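Local coordinates for protein nicotinate-nucleotide diphosphorylase (Carboxylating) (Streptococcus pyogenes GA06023, PDB 5HUO) that probably catalyses the transfer of a phosphoribosyl group from 5-phosphoribosyl 1-diphosphate to quinolinate, with decarboxylation, giving nicotinate mononucleotide for NAD biosynthesis, at residues A76-G81 with G141-T146; Q137-I142 with R171-Y176; M223-V228 with V242-L247. One frame throughout, in Å; residues are numbered along the deposited sequence.

Contact 1: A76-G81 with G141-T146; sequences AGVLAG and GIASMT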
loop_
_atom_site.group_PDB
_atom_site.type_symbol
_atom_site.label_atom_id
_atom_site.label_comp_id
_atom_site.label_asym_id
_atom_site.label_seq_id
_atom_site.Cartn_x
_atom_site.Cartn_y
_atom_site.Cartn_z
ATOM N N ALA A 76 18.585 -24.606 24.252
ATOM C CA ALA A 76 18.959 -23.647 25.259
ATOM C C ALA A 76 19.445 -22.341 24.657
ATOM O O ALA A 76 20.153 -22.339 23.648
ATOM C CB ALA A 76 20.021 -24.212 26.158
ATOM N N GLY A 77 19.017 -21.233 25.263
ATOM C CA GLY A 77 19.394 -19.931 24.812
ATOM C C GLY A 77 18.602 -18.835 25.477
ATOM O O GLY A 77 18.173 -18.972 26.617
ATOM N N VAL A 78 18.396 -17.750 24.742
ATOM C CA VAL A 78 17.654 -16.608 25.247
ATOM C C VAL A 78 16.380 -16.357 24.470
ATOM O O VAL A 78 16.372 -16.429 23.281
ATOM C CB VAL A 78 18.514 -15.351 25.208
ATOM C CG1 VAL A 78 17.813 -14.174 25.848
ATOM C CG2 VAL A 78 19.798 -15.614 25.947
ATOM N N LEU A 79 15.316 -16.045 25.195
ATOM C CA LEU A 79 13.968 -15.854 24.604
ATOM C C LEU A 79 13.799 -14.452 24.119
ATOM O O LEU A 79 13.972 -13.492 24.868
ATOM C CB LEU A 79 12.850 -16.165 25.594
ATOM C CG LEU A 79 11.401 -15.862 25.194
ATOM C CD1 LEU A 79 10.906 -16.792 24.096
ATOM C CD2 LEU A 79 10.465 -15.952 26.410
ATOM N N ALA A 80 13.452 -14.327 22.842
ATOM C CA ALA A 80 13.159 -12.991 22.229
ATOM C C ALA A 80 12.078 -13.120 21.197
ATOM O O ALA A 80 12.092 -14.055 20.394
ATOM C CB ALA A 80 14.419 -12.369 21.610
ATOM N N GLY A 81 11.194 -12.135 21.189
ATOM C CA GLY A 81 10.091 -12.089 20.222
ATOM C C GLY A 81 8.789 -12.738 20.663
ATOM O O GLY A 81 7.942 -13.047 19.869
ATOM N N GLY A 141 17.126 -16.644 18.263
ATOM C CA GLY A 141 18.453 -17.003 17.717
ATOM C C GLY A 141 19.436 -15.876 17.797
ATOM O O GLY A 141 20.566 -16.060 18.256
ATOM N N ILE A 142 18.971 -14.686 17.432
ATOM C CA ILE A 142 19.807 -13.483 17.503
ATOM C C ILE A 142 20.105 -13.111 18.942
ATOM O O ILE A 142 21.247 -12.772 19.297
ATOM C CB ILE A 142 19.145 -12.315 16.760
ATOM C CG1 ILE A 142 19.224 -12.583 15.255
ATOM C CG2 ILE A 142 19.820 -10.990 17.080
ATOM C CD1 ILE A 142 18.357 -11.642 14.426
ATOM N N ALA A 143 19.072 -13.138 19.770
ATOM C CA ALA A 143 19.239 -12.762 21.210
ATOM C C ALA A 143 20.253 -13.691 21.877
ATOM O O ALA A 143 21.189 -13.246 22.539
ATOM C CB ALA A 143 17.936 -12.799 21.928
ATOM N N SER A 144 20.083 -14.972 21.605
ATOM C CA SER A 144 20.967 -16.027 22.108
ATOM C C SER A 144 22.421 -15.744 21.705
ATOM O O SER A 144 23.365 -15.784 22.515
ATOM C CB SER A 144 20.530 -17.366 21.589
ATOM O OG SER A 144 19.278 -17.778 22.144
ATOM N N MET A 145 22.597 -15.473 20.428
ATOM C CA MET A 145 23.947 -15.260 19.902
ATOM C C MET A 145 24.590 -14.002 20.508
ATOM O O MET A 145 25.767 -14.014 20.850
ATOM C CB MET A 145 23.939 -15.184 18.380
ATOM C CG MET A 145 25.327 -15.275 17.788
ATOM S SD MET A 145 25.147 -15.120 16.021
ATOM C CE MET A 145 26.886 -15.083 15.488
ATOM N N THR A 146 23.801 -12.939 20.593
ATOM C CA THR A 146 24.243 -11.689 21.228
ATOM C C THR A 146 24.683 -11.941 22.682
ATOM O O THR A 146 25.788 -11.595 23.082
ATOM C CB THR A 146 23.136 -10.645 21.216
ATOM O OG1 THR A 146 22.783 -10.360 19.866
ATOM C CG2 THR A 146 23.597 -9.365 21.899
#
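V78 and S144 bring an extended piece of chain against the side of a helix: their CA atoms, 4.6 Å apart, are the nearest pair of CA atoms across the two segments, and from there A76-G81 runs past G141-T146 with V78 and A80 facing the helix and L79 turned from residues 141-146. The central bond joins main chain to side chain. The V78 N-H points almost straight at S144 OG, with an N-to-OG distance of 2.7 Å and an angle of 174° at the hydrogen. The serine oxygen lies beside its own backbone N and anti to its carbonyl carbon (chi1 -68°), which brings it back along the helix to the carbonyl O of S140 one turn earlier. The hydroxyl therefore has two bonds, giving its proton to S140 O and accepting that of V78 N, and its rotation is fixed. G77 passes close by, its CA 3.4 Å from S144 OG.

Such a helix-borne serine lets strand 77-78 dock on helix 122-153, although the strand finds its sheet partner elsewhere, in strand 108-109, as an antiparallel pair. The helix is long and runs through both family regions of the quinolinate phosphoribosyltransferase, so the strand of the N-terminal region is held to a part of the helix reaching into the C-terminal one.

Beyond the serine the interface is apolar and made of small groups. V78 straddles the helix surface: CG2 rests 4.0 Å from S144 CA, while CG1, anti to the backbone N, reaches A143 CB at 4.2 Å. A80 meets the same alanine methyl to methyl, CB to CB at 3.6 Å. L79 packs on F103 and on an earlier turn of the same helix, at L136, and G81 occupies the N-cap position of helix 82-92.

Contact 2: Q137-I142 with R171-Y176; sequences QHLSGI and RLFEKY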
loop_
_atom_site.group_PDB
_atom_site.type_symbol
_atom_site.label_atom_id
_atom_site.label_comp_id
_atom_site.label_asym_id
_atom_site.label_seq_id
_atom_site.Cartn_x
_atom_site.Cartn_y
_atom_site.Cartn_z
ATOM N N GLN A 137 11.687 -17.995 16.400
ATOM C CA GLN A 137 12.943 -18.738 16.240
ATOM C C GLN A 137 14.039 -17.807 15.830
ATOM O O GLN A 137 15.143 -17.864 16.346
ATOM C CB GLN A 137 12.795 -19.854 15.249
ATOM C CG GLN A 137 12.083 -21.047 15.863
ATOM C CD GLN A 137 11.904 -22.173 14.915
ATOM O OE1 GLN A 137 12.184 -22.033 13.707
ATOM N NE2 GLN A 137 11.360 -23.271 15.393
ATOM N N HIS A 138 13.727 -16.934 14.910
ATOM C CA HIS A 138 14.754 -16.031 14.311
ATOM C C HIS A 138 15.266 -15.019 15.359
ATOM O O HIS A 138 16.484 -14.831 15.523
ATOM C CB HIS A 138 14.145 -15.292 13.106
ATOM C CG HIS A 138 15.054 -14.324 12.436
ATOM N ND1 HIS A 138 16.087 -14.717 11.629
ATOM C CD2 HIS A 138 15.080 -12.966 12.420
ATOM C CE1 HIS A 138 16.724 -13.654 11.149
ATOM N NE2 HIS A 138 16.135 -12.572 11.620
ATOM N N LEU A 139 14.319 -14.403 16.063
ATOM C CA LEU A 139 14.659 -13.390 17.004
ATOM C C LEU A 139 15.363 -14.030 18.225
ATOM O O LEU A 139 16.307 -13.446 18.790
ATOM C CB LEU A 139 13.426 -12.582 17.408
ATOM C CG LEU A 139 12.773 -11.849 16.250
ATOM C CD1 LEU A 139 11.600 -11.034 16.737
ATOM C CD2 LEU A 139 13.698 -10.902 15.571
ATOM N N SER A 140 14.881 -15.177 18.678
ATOM C CA SER A 140 15.512 -15.824 19.832
ATOM C C SER A 140 16.945 -16.281 19.508
ATOM O O SER A 140 17.839 -16.281 20.314
ATOM C CB SER A 140 14.649 -16.996 20.309
ATOM O OG SER A 140 13.419 -16.516 20.881
ATOM N N GLY A 141 17.126 -16.644 18.263
ATOM C CA GLY A 141 18.453 -17.003 17.717
ATOM C C GLY A 141 19.436 -15.876 17.797
ATOM O O GLY A 141 20.566 -16.060 18.256
ATOM N N ILE A 142 18.971 -14.686 17.432
ATOM C CA ILE A 142 19.807 -13.483 17.503
ATOM C C ILE A 142 20.105 -13.111 18.942
ATOM O O ILE A 142 21.247 -12.772 19.297
ATOM C CB ILE A 142 19.145 -12.315 16.760
ATOM C CG1 ILE A 142 19.224 -12.583 15.255
ATOM C CG2 ILE A 142 19.820 -10.990 17.080
ATOM C CD1 ILE A 142 18.357 -11.642 14.426
ATOM N N ARG A 171 14.983 -5.046 10.060
ATOM C CA ARG A 171 15.993 -4.405 10.908
ATOM C C ARG A 171 15.493 -4.082 12.324
ATOM O O ARG A 171 16.125 -4.390 13.296
ATOM C CB ARG A 171 16.546 -3.124 10.269
ATOM C CG ARG A 171 17.640 -2.516 11.068
ATOM C CD ARG A 171 18.355 -1.462 10.283
ATOM N NE ARG A 171 19.132 -2.016 9.196
ATOM C CZ ARG A 171 19.651 -1.301 8.194
ATOM N NH1 ARG A 171 19.461 -0.005 8.080
ATOM N NH2 ARG A 171 20.346 -1.891 7.232
ATOM N N LEU A 172 14.331 -3.507 12.381
ATOM C CA LEU A 172 13.687 -3.212 13.625
ATOM C C LEU A 172 13.642 -4.382 14.587
ATOM O O LEU A 172 13.834 -4.218 15.803
ATOM C CB LEU A 172 12.256 -2.816 13.313
ATOM C CG LEU A 172 11.408 -2.330 14.441
ATOM C CD1 LEU A 172 11.918 -0.935 14.863
ATOM C CD2 LEU A 172 10.010 -2.219 13.932
ATOM N N PHE A 173 13.321 -5.538 14.052
ATOM C CA PHE A 173 13.059 -6.743 14.861
ATOM C C PHE A 173 14.405 -7.289 15.315
ATOM O O PHE A 173 14.568 -7.727 16.448
ATOM C CB PHE A 173 12.324 -7.853 14.073
ATOM C CG PHE A 173 10.910 -7.525 13.669
ATOM C CD1 PHE A 173 10.645 -6.784 12.566
ATOM C CD2 PHE A 173 9.850 -8.018 14.349
ATOM C CE1 PHE A 173 9.340 -6.476 12.197
ATOM C CE2 PHE A 173 8.555 -7.692 14.000
ATOM C CZ PHE A 173 8.295 -6.912 12.923
ATOM N N GLU A 174 15.359 -7.269 14.427
ATOM C CA GLU A 174 16.701 -7.766 14.721
ATOM C C GLU A 174 17.394 -6.860 15.719
ATOM O O GLU A 174 18.022 -7.309 16.641
ATOM C CB GLU A 174 17.501 -7.930 13.437
ATOM C CG GLU A 174 16.848 -8.973 12.528
ATOM C CD GLU A 174 17.643 -9.290 11.281
ATOM O OE1 GLU A 174 18.490 -8.455 10.827
ATOM O OE2 GLU A 174 17.434 -10.391 10.723
ATOM N N LYS A 175 17.212 -5.567 15.578
ATOM C CA LYS A 175 17.815 -4.613 16.524
ATOM C C LYS A 175 17.270 -4.921 17.898
ATOM O O LYS A 175 17.977 -4.813 18.898
ATOM C CB LYS A 175 17.520 -3.178 16.116
ATOM C CG LYS A 175 18.234 -2.793 14.815
ATOM C CD LYS A 175 19.575 -2.105 15.064
ATOM C CE LYS A 175 20.360 -1.966 13.771
ATOM N NZ LYS A 175 21.624 -1.205 13.948
ATOM N N TYR A 176 15.976 -5.225 17.957
ATOM C CA TYR A 176 15.308 -5.449 19.225
ATOM C C TYR A 176 15.946 -6.689 19.875
ATOM O O TYR A 176 16.276 -6.663 21.065
ATOM C CB TYR A 176 13.780 -5.616 19.028
ATOM C CG TYR A 176 13.042 -6.174 20.228
ATOM C CD1 TYR A 176 12.850 -5.409 21.381
ATOM C CD2 TYR A 176 12.587 -7.504 20.234
ATOM C CE1 TYR A 176 12.215 -5.941 22.501
ATOM C CE2 TYR A 176 11.908 -8.006 21.332
ATOM C CZ TYR A 176 11.755 -7.215 22.478
ATOM O OH TYR A 176 11.165 -7.737 23.583
#
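L139 and E174 have the nearest CA atoms where segments 137-142 and 171-176, parts of helices 122-153 and 171-180, cross at 42° with their axes 9.3 Å apart. The polar part of the interface is a histidine-carboxylate bond. H138, with CG anti to its backbone N (chi1 178°), extends its ring towards the second helix, and NE2 donates to E174 OE2 over 2.7 Å. The oxygen sits in the ring plane and takes the N-H on its anti lone pair, the one turned from OE1. Ring and carboxylate are nearly coplanar, 28° apart. OE2 has a second hydrogen-bond partner in T167 OG1, from the loop before its own helix.

Apolar groups fill in around that bond. I142 lies across the glutamate stem at about a right angle, its CD1 3.6 Å from E174 CG. L139 lays its CD2 against the backbone of the other helix, 3.4 Å from F173 O and 3.7 Å from F173 CB. Its CD1 lies at the edge of the F173 ring, which leads on towards I38 and T41 of helix 35-49. R171, at the start of the second helix, forms a salt bridge with D49 of the second subunit. Helix 122-153 thus packs on helix 171-180 as a buried helix-helix crossing, bridged by a histidine-carboxylate hydrogen bond with I142 beside it.

Contact 3: M223-V228 with V242-L247; sequences MVEVEV and VDIIML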
loop_
_atom_site.group_PDB
_atom_site.type_symbol
_atom_site.label_atom_id
_atom_site.label_comp_id
_atom_site.label_asym_id
_atom_site.label_seq_id
_atom_site.Cartn_x
_atom_site.Cartn_y
_atom_site.Cartn_z
ATOM N N MET A 223 25.398 12.695 15.515
ATOM C CA MET A 223 26.703 12.167 15.929
ATOM C C MET A 223 27.534 11.852 14.719
ATOM O O MET A 223 27.017 11.553 13.636
ATOM C CB MET A 223 26.587 10.892 16.715
ATOM C CG MET A 223 25.952 11.111 18.082
ATOM S SD MET A 223 26.867 12.221 19.223
ATOM C CE MET A 223 26.179 11.761 20.857
ATOM N N VAL A 224 28.841 12.016 14.862
ATOM C CA VAL A 224 29.768 11.780 13.767
ATOM C C VAL A 224 30.770 10.785 14.223
ATOM O O VAL A 224 31.418 10.941 15.277
ATOM C CB VAL A 224 30.491 13.056 13.312
ATOM C CG1 VAL A 224 31.603 12.741 12.319
ATOM C CG2 VAL A 224 29.524 13.999 12.636
ATOM N N GLU A 225 30.936 9.792 13.377
ATOM C CA GLU A 225 31.908 8.720 13.588
ATOM C C GLU A 225 32.833 8.623 12.376
ATOM O O GLU A 225 32.441 8.925 11.268
ATOM C CB GLU A 225 31.199 7.375 13.822
ATOM C CG GLU A 225 32.134 6.214 14.088
ATOM C CD GLU A 225 31.443 4.936 14.570
ATOM O OE1 GLU A 225 30.242 4.936 14.830
ATOM O OE2 GLU A 225 32.124 3.906 14.700
ATOM N N VAL A 226 34.071 8.198 12.629
ATOM C CA VAL A 226 35.052 7.969 11.561
ATOM C C VAL A 226 35.700 6.623 11.703
ATOM O O VAL A 226 36.197 6.301 12.784
ATOM C CB VAL A 226 36.215 8.960 11.618
ATOM C CG1 VAL A 226 37.224 8.620 10.544
ATOM C CG2 VAL A 226 35.738 10.357 11.411
ATOM N N GLU A 227 35.759 5.895 10.592
ATOM C CA GLU A 227 36.539 4.641 10.499
ATOM C C GLU A 227 37.973 4.923 10.139
ATOM O O GLU A 227 38.245 5.571 9.156
ATOM C CB GLU A 227 35.995 3.676 9.447
ATOM C CG GLU A 227 34.520 3.284 9.586
ATOM C CD GLU A 227 34.063 2.286 8.517
ATOM O OE1 GLU A 227 34.843 2.053 7.529
ATOM O OE2 GLU A 227 32.930 1.743 8.687
ATOM N N VAL A 228 38.869 4.417 10.956
ATOM C CA VAL A 228 40.287 4.719 10.875
ATOM C C VAL A 228 41.112 3.441 10.875
ATOM O O VAL A 228 40.909 2.552 11.698
ATOM C CB VAL A 228 40.674 5.618 12.057
ATOM C CG1 VAL A 228 42.148 5.894 12.101
ATOM C CG2 VAL A 228 39.917 6.926 11.948
ATOM N N VAL A 242 35.716 14.521 16.962
ATOM C CA VAL A 242 34.621 13.580 16.580
ATOM C C VAL A 242 34.079 12.874 17.787
ATOM O O VAL A 242 34.715 12.867 18.852
ATOM C CB VAL A 242 34.985 12.494 15.572
ATOM C CG1 VAL A 242 35.243 13.140 14.249
ATOM C CG2 VAL A 242 36.138 11.646 16.070
ATOM N N ASP A 243 32.887 12.309 17.606
ATOM C CA ASP A 243 32.168 11.679 18.706
ATOM C C ASP A 243 32.652 10.275 18.950
ATOM O O ASP A 243 32.783 9.833 20.097
ATOM C CB ASP A 243 30.702 11.719 18.407
ATOM C CG ASP A 243 30.189 13.135 18.305
ATOM O OD1 ASP A 243 30.364 13.905 19.292
ATOM O OD2 ASP A 243 29.565 13.483 17.281
ATOM N N ILE A 244 32.927 9.587 17.858
ATOM C CA ILE A 244 33.307 8.180 17.904
ATOM C C ILE A 244 34.342 7.854 16.859
ATOM O O ILE A 244 34.219 8.245 15.714
ATOM C CB ILE A 244 32.125 7.253 17.626
ATOM C CG1 ILE A 244 30.971 7.604 18.557
ATOM C CG2 ILE A 244 32.572 5.786 17.791
ATOM C CD1 ILE A 244 29.702 6.803 18.326
ATOM N N ILE A 245 35.376 7.150 17.290
ATOM C CA ILE A 245 36.434 6.677 16.385
ATOM C C ILE A 245 36.366 5.173 16.290
ATOM O O ILE A 245 36.312 4.498 17.325
ATOM C CB ILE A 245 37.827 7.089 16.863
ATOM C CG1 ILE A 245 37.928 8.610 16.877
ATOM C CG2 ILE A 245 38.899 6.487 15.958
ATOM C CD1 ILE A 245 39.239 9.142 17.415
ATOM N N MET A 246 36.275 4.670 15.066
ATOM C CA MET A 246 36.229 3.219 14.822
ATOM C C MET A 246 37.595 2.721 14.432
ATOM O O MET A 246 38.130 3.147 13.439
ATOM C CB MET A 246 35.286 2.842 13.701
ATOM C CG MET A 246 35.276 1.336 13.456
ATOM S SD MET A 246 34.414 0.779 11.967
ATOM C CE MET A 246 32.717 0.794 12.497
ATOM N N LEU A 247 38.151 1.832 15.241
ATOM C CA LEU A 247 39.470 1.205 14.961
ATOM C C LEU A 247 39.211 -0.053 14.185
ATOM O O LEU A 247 38.698 -1.021 14.693
ATOM C CB LEU A 247 40.266 0.900 16.236
ATOM C CG LEU A 247 40.444 2.075 17.213
ATOM C CD1 LEU A 247 41.156 1.665 18.493
ATOM C CD2 LEU A 247 41.175 3.239 16.563
#
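E225, I244, E227 and M246 point to one face of a parallel strand pair, and their side chains pack against one another there. The E225 carboxylate lies against I244, CD 3.5 Å from CG2, and its OE2 continues to M246 CB at 3.5 Å, so the extended glutamate slants across both neighbours. The carboxylate of E269, on strand 267-271, also lies close to OE2. M246 starts with CG anti to the backbone N (chi1 179°) and bends only at its last torsion, which lays the thioether alongside E227. These two chains point the same way, with SD 3.5 Å from E227 CG, while the E227 carboxylate pairs with K197 in a salt bridge.

The other face is branched and apolar. V242 CG1 comes to V226 CG2 at 4.0 Å, the two valines crossing at about a right angle, and V228 CG2 meets I245 CG2 at 4.2 Å.

Between the faces runs a regular parallel register, E225 opposite I244 through V228 opposite L247. V226 is bonded both ways, its N to I244 O and its O to M246 N, the latter nearly straight at 2.8 Å. At the start D243 replaces a backbone acceptor: its OD2 takes V224 N over 2.9 Å on the anti lone pair and also forms a salt bridge with R215. V224 O accepts from both D243 N and I244 N. M223 lies across this aspartate, SD 3.6 Å from OD2, and packs on M223 of the fourth subunit.

Helix 231-240 links the strands in a beta-alpha-beta crossover and covers V228 and I245; I211 of helix 207-217 covers V226 and V242. Strands 194-196 and 267-271 flank the pair in the open alpha/beta barrel of the C-terminal region, as in other quinolinate phosphoribosyltransferases.

How the contacts relate
All three contacts are largely buried, yet they illustrate different ways of joining a fold. Contacts 1 and 2 share helix 122-153 and adjoin near the centre of the chain, their centres about 8 Å apart; S140 OG of contact 2 is probably hydrogen-bonded to A80 O of contact 1. Both depend on a single side-chain bond amid apolar packing, with a serine serving a strand in one and a histidine meeting a carboxylate in the other. Contact 3 lies farther out, its centre about 26 Å from that of contact 2, and is built mainly from successive backbone bonds within one sheet. Contacts 2 and 3 both include residues that meet other subunits, whereas contact 1 is internal.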